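Local coordinates for thioesterase domain protein YiiD (Shewanella oneidensis, PDB 1T82) that is a putative hotdog-fold thioesterase of unproven activity, to which an acyltransferase function has also been tentatively assigned, at residues T59-T70 and L92-V103; S29-L37 and V46-I54. All coordinates share one frame; numbering follows the deposited sequence.

Contact 1 (T59-T70 and L92-V103); sequences TMFAGSIYTIMT and LADAHIRYLAPV
Met60 and Val103 join the two backbones at one end, where Met60 N gives a hydrogen bond of 2.9 Å to Val103 O, in the carbonyl plane. A water closes the pair by donating to Met60 O and accepting from Val103 N. Helix 62-70 then lies over strand 92-99, their axes 10.1 Å apart at closest and running at 131°.

Tyr99 rises from the strand to the first helical turn. Its OH donates to Ala62 O at 2.8 Å from above the carbonyl plane, while Tyr66 N reaches that oxygen from the opposite face. Ile65 CD1 sits at the edge of the Tyr99 ring and also meets Val103 CG2. With CG1 anti to the backbone N (chi1 -178°), Ile97 sends CD1 to Tyr66 CA and to Met69 SE, 3.9 Å away. Tyr66 OH lies near Leu92 CD2 but bonds to Tyr99 OH of the second subunit. A phenylalanine in place of Tyr99 would probably leave Ala62 O without its second donor and Tyr66 of the second subunit without its mate. This is the hotdog fold: a central helix wrapped by an antiparallel sheet, here continued across the dimer.

Contact 2 (S29-L37 and V46-I54); sequences SEFMQIAPL and VSAPLAPNI
Ala35 and Ser47 form the hydrogen-bonded pair of a short antiparallel ladder. Ala35 N donates to Ser47 O at 3.0 Å, and Ser47 N returns a bond to Ala35 O at 3.1 Å. Both are nearly straight. Pro36 and Val46 follow as a non-hydrogen-bonded pair. Ile34 CA adds a CA-H...O contact to Ser47 O, which therefore meets two consecutive residues across the ladder, Ile34 and Ala35.

Apolar contacts lie on both faces of this ladder. On the face of Pro36 and Val46, a chi1 of 176° swings Val46 CG1 opposite the backbone N and over toward the neighbouring chain segment, where it meets Ile34 CG2 at 3.6 Å. Ile34 CG1 turns instead to Ala48 CB. Leu71 of helix 62-84 packs on Ile34, and Thr72 on Val46. On the face of Ala35 and Ser47, Leu37 CD1 lies 3.6 Å from Ser47 CB. The hydroxyl of Ser47 bonds to Pro107 O.

Prolines pack where the chain leaves the ladder. Pro49 CD and CG both come within 3.5 Å of Gln33 CB. Gln33, just beyond the helix, has positive phi (56°) and makes the Schellman motif there. Pro52 CB touches Phe31 O at 3.5 Å and Phe31 CE1 at 4.0 Å. The Phe31 and Pro52 side chains lie alongside with their ends pointing opposite ways. The Phe31 ring also stacks on Phe31 of the second subunit. Met32 packs across the Asn53 side chain, and its extended chain reaches Ser64 and Thr67 of helix 62-84.

The ladder belongs to the beta hairpin of strands 35-40 and 43-47, which forms one margin of the hotdog sheet within this chain. The proline contacts join the loop after this hairpin to the end of the helix before it.

Contact 1 is mostly buried and sets the central helix against strand 89-99, while contact 2 is partly buried and builds the hairpin at the opposite margin of the sheet within this chain. Apolar side chains and a tyrosine hydroxyl carry contact 1. Paired backbone bonds and proline packing carry contact 2. The loop from 46-54 leads into 59-70, and the two contacts meet there: Phe61 N probably bonds to Asn53 O at 2.8 Å, and Leu50 packs on Met60. Ile68 also packs on the backbone of Ser47. Both contacts touch the second subunit, contact 1 through a continued beta ladder and tyrosines, contact 2 through Phe31.

Contact 1 (T59-T70 and L92-V103)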
loop_
_atom_site.group_PDB
_atom_site.type_symbol
_atom_site.label_atom_id
_atom_site.label_comp_id
_atom_site.label_asym_id
_atom_site.label_seq_id
_atom_site.Cartn_x
_atom_site.Cartn_y
_atom_site.Cartn_z
ATOM N N THR B 59 -8.580 9.651 -9.826
ATOM C CA THR B 59 -7.120 9.658 -9.942
ATOM C C THR B 59 -6.684 8.385 -9.235
ATOM O O THR B 59 -7.520 7.707 -8.642
ATOM C CB THR B 59 -6.464 10.890 -9.270
ATOM O OG1 THR B 59 -6.876 10.988 -7.902
ATOM C CG2 THR B 59 -6.847 12.157 -10.021
HETATM N N MSE B 60 -5.403 8.036 -9.268
HETATM C CA MSE B 60 -5.035 6.778 -8.626
HETATM C C MSE B 60 -5.087 6.787 -7.101
HETATM O O MSE B 60 -4.563 7.681 -6.434
HETATM C CB MSE B 60 -3.666 6.289 -9.103
HETATM C CG MSE B 60 -3.459 4.795 -8.817
HETATM SE SE MSE B 60 -1.837 4.035 -9.557
HETATM C CE MSE B 60 -2.616 3.444 -11.233
ATOM N N PHE B 61 -5.750 5.763 -6.571
ATOM C CA PHE B 61 -5.921 5.566 -5.135
ATOM C C PHE B 61 -4.575 5.390 -4.433
ATOM O O PHE B 61 -3.705 4.656 -4.908
ATOM C CB PHE B 61 -6.808 4.331 -4.915
ATOM C CG PHE B 61 -6.927 3.900 -3.480
ATOM C CD1 PHE B 61 -7.283 4.807 -2.488
ATOM C CD2 PHE B 61 -6.714 2.575 -3.131
ATOM C CE1 PHE B 61 -7.428 4.400 -1.164
ATOM C CE2 PHE B 61 -6.855 2.146 -1.805
ATOM C CZ PHE B 61 -7.212 3.062 -0.828
ATOM N N ALA B 62 -4.420 6.058 -3.294
ATOM C CA ALA B 62 -3.180 6.001 -2.523
ATOM C C ALA B 62 -2.723 4.573 -2.226
ATOM O O ALA B 62 -1.527 4.281 -2.235
ATOM C CB ALA B 62 -3.346 6.780 -1.216
ATOM N N GLY B 63 -3.677 3.689 -1.966
ATOM C CA GLY B 63 -3.337 2.307 -1.677
ATOM C C GLY B 63 -2.807 1.582 -2.898
ATOM O O GLY B 63 -1.916 0.745 -2.793
ATOM N N SER B 64 -3.363 1.891 -4.064
ATOM C CA SER B 64 -2.911 1.253 -5.289
ATOM C C SER B 64 -1.524 1.768 -5.638
ATOM O O SER B 64 -0.661 0.999 -6.057
ATOM C CB SER B 64 -3.884 1.531 -6.439
ATOM O OG SER B 64 -5.137 0.909 -6.197
ATOM N N ILE B 65 -1.310 3.070 -5.458
ATOM C CA ILE B 65 -0.010 3.665 -5.734
ATOM C C ILE B 65 1.042 2.924 -4.904
ATOM O O ILE B 65 2.047 2.460 -5.431
ATOM C CB ILE B 65 -0.005 5.174 -5.370
ATOM C CG1 ILE B 65 -0.901 5.943 -6.347
ATOM C CG2 ILE B 65 1.421 5.725 -5.412
ATOM C CD1 ILE B 65 -1.014 7.426 -6.042
ATOM N N TYR B 66 0.796 2.801 -3.603
ATOM C CA TYR B 66 1.726 2.109 -2.717
ATOM C C TYR B 66 1.930 0.659 -3.132
ATOM O O TYR B 66 3.060 0.166 -3.210
ATOM C CB TYR B 66 1.218 2.121 -1.276
ATOM C CG TYR B 66 2.094 1.330 -0.325
ATOM C CD1 TYR B 66 3.162 1.936 0.342
ATOM C CD2 TYR B 66 1.861 -0.033 -0.100
ATOM C CE1 TYR B 66 3.969 1.206 1.214
ATOM C CE2 TYR B 66 2.670 -0.766 0.766
ATOM C CZ TYR B 66 3.715 -0.140 1.418
ATOM O OH TYR B 66 4.499 -0.852 2.295
ATOM N N THR B 67 0.831 -0.034 -3.399
ATOM C CA THR B 67 0.927 -1.435 -3.768
ATOM C C THR B 67 1.745 -1.677 -5.024
ATOM O O THR B 67 2.583 -2.575 -5.049
ATOM C CB THR B 67 -0.465 -2.064 -3.936
ATOM O OG1 THR B 67 -1.156 -2.014 -2.680
ATOM C CG2 THR B 67 -0.338 -3.516 -4.382
ATOM N N ILE B 68 1.525 -0.883 -6.069
ATOM C CA ILE B 68 2.299 -1.097 -7.282
ATOM C C ILE B 68 3.779 -0.810 -7.029
ATOM O O ILE B 68 4.646 -1.498 -7.562
ATOM C CB ILE B 68 1.768 -0.242 -8.478
ATOM C CG1 ILE B 68 2.597 -0.517 -9.732
ATOM C CG2 ILE B 68 1.807 1.231 -8.144
ATOM C CD1 ILE B 68 1.966 0.037 -11.002
HETATM N N MSE B 69 4.072 0.187 -6.203
HETATM C CA MSE B 69 5.464 0.507 -5.916
HETATM C C MSE B 69 6.120 -0.596 -5.095
HETATM O O MSE B 69 7.250 -0.978 -5.368
HETATM C CB MSE B 69 5.565 1.856 -5.199
HETATM C CG MSE B 69 5.079 2.995 -6.078
HETATM SE SE MSE B 69 5.102 4.748 -5.279
HETATM C CE MSE B 69 6.812 5.374 -5.929
ATOM N N THR B 70 5.416 -1.126 -4.103
ATOM C CA THR B 70 6.012 -2.184 -3.312
ATOM C C THR B 70 6.206 -3.458 -4.140
ATOM O O THR B 70 7.189 -4.167 -3.950
ATOM C CB THR B 70 5.200 -2.498 -2.043
ATOM O OG1 THR B 70 5.959 -3.397 -1.222
ATOM C CG2 THR B 70 3.869 -3.132 -2.395
ATOM N N LEU B 92 8.942 -7.360 2.717
ATOM C CA LEU B 92 9.156 -5.940 2.964
ATOM C C LEU B 92 9.119 -5.715 4.472
ATOM O O LEU B 92 8.146 -6.074 5.142
ATOM C CB LEU B 92 8.069 -5.107 2.277
ATOM C CG LEU B 92 8.107 -3.587 2.480
ATOM C CD1 LEU B 92 9.389 -2.990 1.902
ATOM C CD2 LEU B 92 6.892 -2.979 1.798
ATOM N N ALA B 93 10.184 -5.129 5.009
ATOM C CA ALA B 93 10.272 -4.875 6.443
ATOM C C ALA B 93 9.733 -3.505 6.826
ATOM O O ALA B 93 8.992 -3.372 7.795
ATOM C CB ALA B 93 11.719 -5.007 6.899
ATOM N N ASP B 94 10.120 -2.484 6.076
ATOM C CA ASP B 94 9.652 -1.138 6.361
ATOM C C ASP B 94 9.695 -0.303 5.100
ATOM O O ASP B 94 10.512 -0.534 4.206
ATOM C CB ASP B 94 10.506 -0.485 7.451
ATOM C CG ASP B 94 11.970 -0.434 7.092
ATOM O OD1 ASP B 94 12.612 -1.508 7.042
ATOM O OD2 ASP B 94 12.486 0.682 6.858
ATOM N N ALA B 95 8.806 0.673 5.026
ATOM C CA ALA B 95 8.759 1.516 3.855
ATOM C C ALA B 95 8.230 2.894 4.177
ATOM O O ALA B 95 7.482 3.085 5.135
ATOM C CB ALA B 95 7.899 0.862 2.785
ATOM N N HIS B 96 8.647 3.853 3.364
ATOM C CA HIS B 96 8.218 5.230 3.500
ATOM C C HIS B 96 7.748 5.672 2.124
ATOM O O HIS B 96 8.421 5.423 1.125
ATOM C CB HIS B 96 9.382 6.104 3.962
ATOM C CG HIS B 96 9.048 7.559 4.031
ATOM N ND1 HIS B 96 7.941 8.035 4.697
ATOM C CD2 HIS B 96 9.676 8.644 3.519
ATOM C CE1 HIS B 96 7.899 9.351 4.592
ATOM N NE2 HIS B 96 8.941 9.746 3.882
ATOM N N ILE B 97 6.591 6.320 2.063
ATOM C CA ILE B 97 6.071 6.783 0.780
ATOM C C ILE B 97 5.593 8.224 0.885
ATOM O O ILE B 97 4.998 8.620 1.886
ATOM C CB ILE B 97 4.904 5.878 0.282
ATOM C CG1 ILE B 97 4.414 6.350 -1.092
ATOM C CG2 ILE B 97 3.761 5.896 1.290
ATOM C CD1 ILE B 97 3.482 5.366 -1.796
ATOM N N ARG B 98 5.888 9.014 -0.144
ATOM C CA ARG B 98 5.463 10.404 -0.187
ATOM C C ARG B 98 4.659 10.591 -1.463
ATOM O O ARG B 98 5.088 10.180 -2.540
ATOM C CB ARG B 98 6.668 11.349 -0.199
ATOM C CG ARG B 98 7.636 11.138 0.955
ATOM C CD ARG B 98 8.710 12.220 0.989
ATOM N NE ARG B 98 8.169 13.497 1.441
ATOM C CZ ARG B 98 7.864 13.775 2.705
ATOM N NH1 ARG B 98 7.369 14.966 3.023
ATOM N NH2 ARG B 98 8.070 12.870 3.656
ATOM N N TYR B 99 3.483 11.194 -1.335
ATOM C CA TYR B 99 2.632 11.445 -2.486
ATOM C C TYR B 99 2.818 12.907 -2.879
ATOM O O TYR B 99 2.465 13.812 -2.123
ATOM C CB TYR B 99 1.171 11.161 -2.135
ATOM C CG TYR B 99 0.911 9.730 -1.707
ATOM C CD1 TYR B 99 1.061 9.337 -0.376
ATOM C CD2 TYR B 99 0.493 8.777 -2.632
ATOM C CE1 TYR B 99 0.791 8.024 0.022
ATOM C CE2 TYR B 99 0.229 7.469 -2.250
ATOM C CZ TYR B 99 0.374 7.098 -0.928
ATOM O OH TYR B 99 0.095 5.810 -0.554
ATOM N N LEU B 100 3.373 13.127 -4.067
ATOM C CA LEU B 100 3.658 14.473 -4.557
ATOM C C LEU B 100 2.558 15.112 -5.391
ATOM O O LEU B 100 2.273 16.301 -5.243
ATOM C CB LEU B 100 4.946 14.454 -5.378
ATOM C CG LEU B 100 6.185 13.861 -4.703
ATOM C CD1 LEU B 100 7.353 13.895 -5.682
ATOM C CD2 LEU B 100 6.515 14.641 -3.448
ATOM N N ALA B 101 1.950 14.334 -6.279
ATOM C CA ALA B 101 0.896 14.861 -7.134
ATOM C C ALA B 101 -0.055 13.758 -7.567
ATOM O O ALA B 101 0.312 12.582 -7.591
ATOM C CB ALA B 101 1.513 15.533 -8.360
ATOM N N PRO B 102 -1.298 14.122 -7.914
ATOM C CA PRO B 102 -2.261 13.106 -8.343
ATOM C C PRO B 102 -1.806 12.388 -9.614
ATOM O O PRO B 102 -1.142 12.979 -10.473
ATOM C CB PRO B 102 -3.542 13.914 -8.568
ATOM C CG PRO B 102 -3.405 15.042 -7.586
ATOM C CD PRO B 102 -1.953 15.433 -7.764
ATOM N N VAL B 103 -2.157 11.109 -9.711
ATOM C CA VAL B 103 -1.823 10.277 -10.861
ATOM C C VAL B 103 -3.072 10.208 -11.731
ATOM O O VAL B 103 -4.083 9.631 -11.333
ATOM C CB VAL B 103 -1.429 8.850 -10.423
ATOM C CG1 VAL B 103 -1.141 7.990 -11.639
ATOM C CG2 VAL B 103 -0.217 8.905 -9.506
HETATM O O HOH W 1 -3.443 10.099 -7.356
#

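Contact 2 (S29-L37 and V46-I54)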
loop_
_atom_site.group_PDB
_atom_site.type_symbol
_atom_site.label_atom_id
_atom_site.label_comp_id
_atom_site.label_asym_id
_atom_site.label_seq_id
_atom_site.Cartn_x
_atom_site.Cartn_y
_atom_site.Cartn_z
ATOM N N SER B 29 -3.023 -8.198 -6.866
ATOM C CA SER B 29 -2.203 -7.753 -7.999
ATOM C C SER B 29 -2.904 -7.997 -9.333
ATOM O O SER B 29 -2.709 -7.249 -10.294
ATOM C CB SER B 29 -0.825 -8.441 -7.988
ATOM O OG SER B 29 -0.903 -9.823 -8.283
ATOM N N GLU B 30 -3.721 -9.047 -9.380
ATOM C CA GLU B 30 -4.469 -9.390 -10.578
ATOM C C GLU B 30 -5.639 -8.428 -10.727
ATOM O O GLU B 30 -5.952 -7.979 -11.832
ATOM C CB GLU B 30 -4.979 -10.825 -10.479
ATOM C CG GLU B 30 -5.783 -11.287 -11.676
ATOM C CD GLU B 30 -6.254 -12.718 -11.525
ATOM O OE1 GLU B 30 -7.016 -12.998 -10.575
ATOM O OE2 GLU B 30 -5.859 -13.563 -12.354
ATOM N N PHE B 31 -6.290 -8.107 -9.615
ATOM C CA PHE B 31 -7.412 -7.181 -9.677
ATOM C C PHE B 31 -6.913 -5.808 -10.129
ATOM O O PHE B 31 -7.562 -5.134 -10.927
ATOM C CB PHE B 31 -8.110 -7.064 -8.317
ATOM C CG PHE B 31 -9.179 -6.012 -8.282
ATOM C CD1 PHE B 31 -8.870 -4.704 -7.921
ATOM C CD2 PHE B 31 -10.482 -6.312 -8.675
ATOM C CE1 PHE B 31 -9.841 -3.707 -7.954
ATOM C CE2 PHE B 31 -11.460 -5.323 -8.713
ATOM C CZ PHE B 31 -11.138 -4.012 -8.352
HETATM N N MSE B 32 -5.747 -5.410 -9.629
HETATM C CA MSE B 32 -5.160 -4.118 -9.978
HETATM C C MSE B 32 -4.536 -4.111 -11.372
HETATM O O MSE B 32 -4.131 -3.056 -11.874
HETATM C CB MSE B 32 -4.096 -3.728 -8.945
HETATM C CG MSE B 32 -4.635 -3.384 -7.572
HETATM SE SE MSE B 32 -3.236 -2.764 -6.403
HETATM C CE MSE B 32 -4.290 -2.290 -4.858
ATOM N N GLN B 33 -4.456 -5.288 -11.988
ATOM C CA GLN B 33 -3.885 -5.445 -13.326
ATOM C C GLN B 33 -2.456 -4.916 -13.431
ATOM O O GLN B 33 -2.073 -4.304 -14.431
ATOM C CB GLN B 33 -4.784 -4.760 -14.364
ATOM C CG GLN B 33 -6.167 -5.395 -14.475
ATOM C CD GLN B 33 -6.151 -6.760 -15.151
ATOM O OE1 GLN B 33 -5.098 -7.375 -15.327
ATOM N NE2 GLN B 33 -7.333 -7.243 -15.529
ATOM N N ILE B 34 -1.670 -5.158 -12.387
ATOM C CA ILE B 34 -0.279 -4.719 -12.364
ATOM C C ILE B 34 0.554 -5.648 -13.237
ATOM O O ILE B 34 0.430 -6.871 -13.156
ATOM C CB ILE B 34 0.273 -4.733 -10.924
ATOM C CG1 ILE B 34 -0.589 -3.821 -10.047
ATOM C CG2 ILE B 34 1.733 -4.290 -10.911
ATOM C CD1 ILE B 34 -0.245 -3.858 -8.572
ATOM N N ALA B 35 1.395 -5.068 -14.084
ATOM C CA ALA B 35 2.226 -5.875 -14.958
ATOM C C ALA B 35 3.529 -5.180 -15.301
ATOM O O ALA B 35 3.589 -3.958 -15.396
ATOM C CB ALA B 35 1.469 -6.214 -16.237
ATOM N N PRO B 36 4.601 -5.962 -15.490
ATOM C CA PRO B 36 5.914 -5.409 -15.831
ATOM C C PRO B 36 5.902 -4.831 -17.243
ATOM O O PRO B 36 5.175 -5.313 -18.115
ATOM C CB PRO B 36 6.842 -6.622 -15.731
ATOM C CG PRO B 36 6.146 -7.515 -14.756
ATOM C CD PRO B 36 4.706 -7.397 -15.180
ATOM N N LEU B 37 6.702 -3.794 -17.458
ATOM C CA LEU B 37 6.808 -3.162 -18.768
ATOM C C LEU B 37 8.132 -3.525 -19.430
ATOM O O LEU B 37 8.174 -3.859 -20.613
ATOM C CB LEU B 37 6.720 -1.637 -18.645
ATOM C CG LEU B 37 5.356 -1.006 -18.355
ATOM C CD1 LEU B 37 5.515 0.494 -18.131
ATOM C CD2 LEU B 37 4.419 -1.272 -19.520
ATOM N N VAL B 46 7.389 -0.840 -14.277
ATOM C CA VAL B 46 6.111 -1.515 -14.059
ATOM C C VAL B 46 4.952 -0.526 -14.203
ATOM O O VAL B 46 5.133 0.678 -14.027
ATOM C CB VAL B 46 6.080 -2.135 -12.631
ATOM C CG1 VAL B 46 4.721 -2.756 -12.335
ATOM C CG2 VAL B 46 7.185 -3.181 -12.499
ATOM N N SER B 47 3.761 -1.021 -14.531
ATOM C CA SER B 47 2.608 -0.139 -14.658
ATOM C C SER B 47 1.324 -0.879 -14.310
ATOM O O SER B 47 1.341 -2.073 -14.014
ATOM C CB SER B 47 2.509 0.420 -16.085
ATOM O OG SER B 47 1.492 1.410 -16.180
ATOM N N ALA B 48 0.220 -0.146 -14.333
ATOM C CA ALA B 48 -1.097 -0.694 -14.053
ATOM C C ALA B 48 -2.082 0.331 -14.574
ATOM O O ALA B 48 -1.794 1.528 -14.585
ATOM C CB ALA B 48 -1.296 -0.900 -12.551
ATOM N N PRO B 49 -3.249 -0.128 -15.038
ATOM C CA PRO B 49 -4.264 0.785 -15.555
ATOM C C PRO B 49 -4.866 1.566 -14.402
ATOM O O PRO B 49 -4.822 1.131 -13.248
ATOM C CB PRO B 49 -5.274 -0.156 -16.202
ATOM C CG PRO B 49 -5.181 -1.376 -15.339
ATOM C CD PRO B 49 -3.688 -1.526 -15.160
ATOM N N LEU B 50 -5.428 2.722 -14.713
ATOM C CA LEU B 50 -6.033 3.545 -13.689
ATOM C C LEU B 50 -7.392 3.003 -13.251
ATOM O O LEU B 50 -7.700 2.988 -12.064
ATOM C CB LEU B 50 -6.189 4.977 -14.203
ATOM C CG LEU B 50 -6.778 5.996 -13.232
ATOM C CD1 LEU B 50 -5.983 6.011 -11.924
ATOM C CD2 LEU B 50 -6.755 7.369 -13.892
ATOM N N ALA B 51 -8.181 2.528 -14.211
ATOM C CA ALA B 51 -9.537 2.039 -13.955
ATOM C C ALA B 51 -9.863 1.298 -12.655
ATOM O O ALA B 51 -10.712 1.753 -11.888
ATOM C CB ALA B 51 -10.019 1.214 -15.154
ATOM N N PRO B 52 -9.216 0.151 -12.390
ATOM C CA PRO B 52 -9.531 -0.568 -11.150
ATOM C C PRO B 52 -8.892 0.072 -9.924
ATOM O O PRO B 52 -9.230 -0.247 -8.783
ATOM C CB PRO B 52 -8.982 -1.965 -11.421
ATOM C CG PRO B 52 -7.763 -1.681 -12.258
ATOM C CD PRO B 52 -8.223 -0.584 -13.200
ATOM N N ASN B 53 -7.980 0.994 -10.184
ATOM C CA ASN B 53 -7.224 1.670 -9.138
ATOM C C ASN B 53 -7.640 3.101 -8.815
ATOM O O ASN B 53 -6.875 3.846 -8.207
ATOM C CB ASN B 53 -5.747 1.640 -9.528
ATOM C CG ASN B 53 -5.231 0.229 -9.700
ATOM O OD1 ASN B 53 -4.767 -0.157 -10.775
ATOM N ND2 ASN B 53 -5.318 -0.553 -8.638
ATOM N N ILE B 54 -8.851 3.488 -9.201
ATOM C CA ILE B 54 -9.298 4.853 -8.943
ATOM C C ILE B 54 -9.819 5.130 -7.532
ATOM O O ILE B 54 -10.031 4.219 -6.721
ATOM C CB ILE B 54 -10.400 5.281 -9.945
ATOM C CG1 ILE B 54 -11.619 4.360 -9.823
ATOM C CG2 ILE B 54 -9.853 5.226 -11.365
ATOM C CD1 ILE B 54 -12.778 4.749 -10.742
#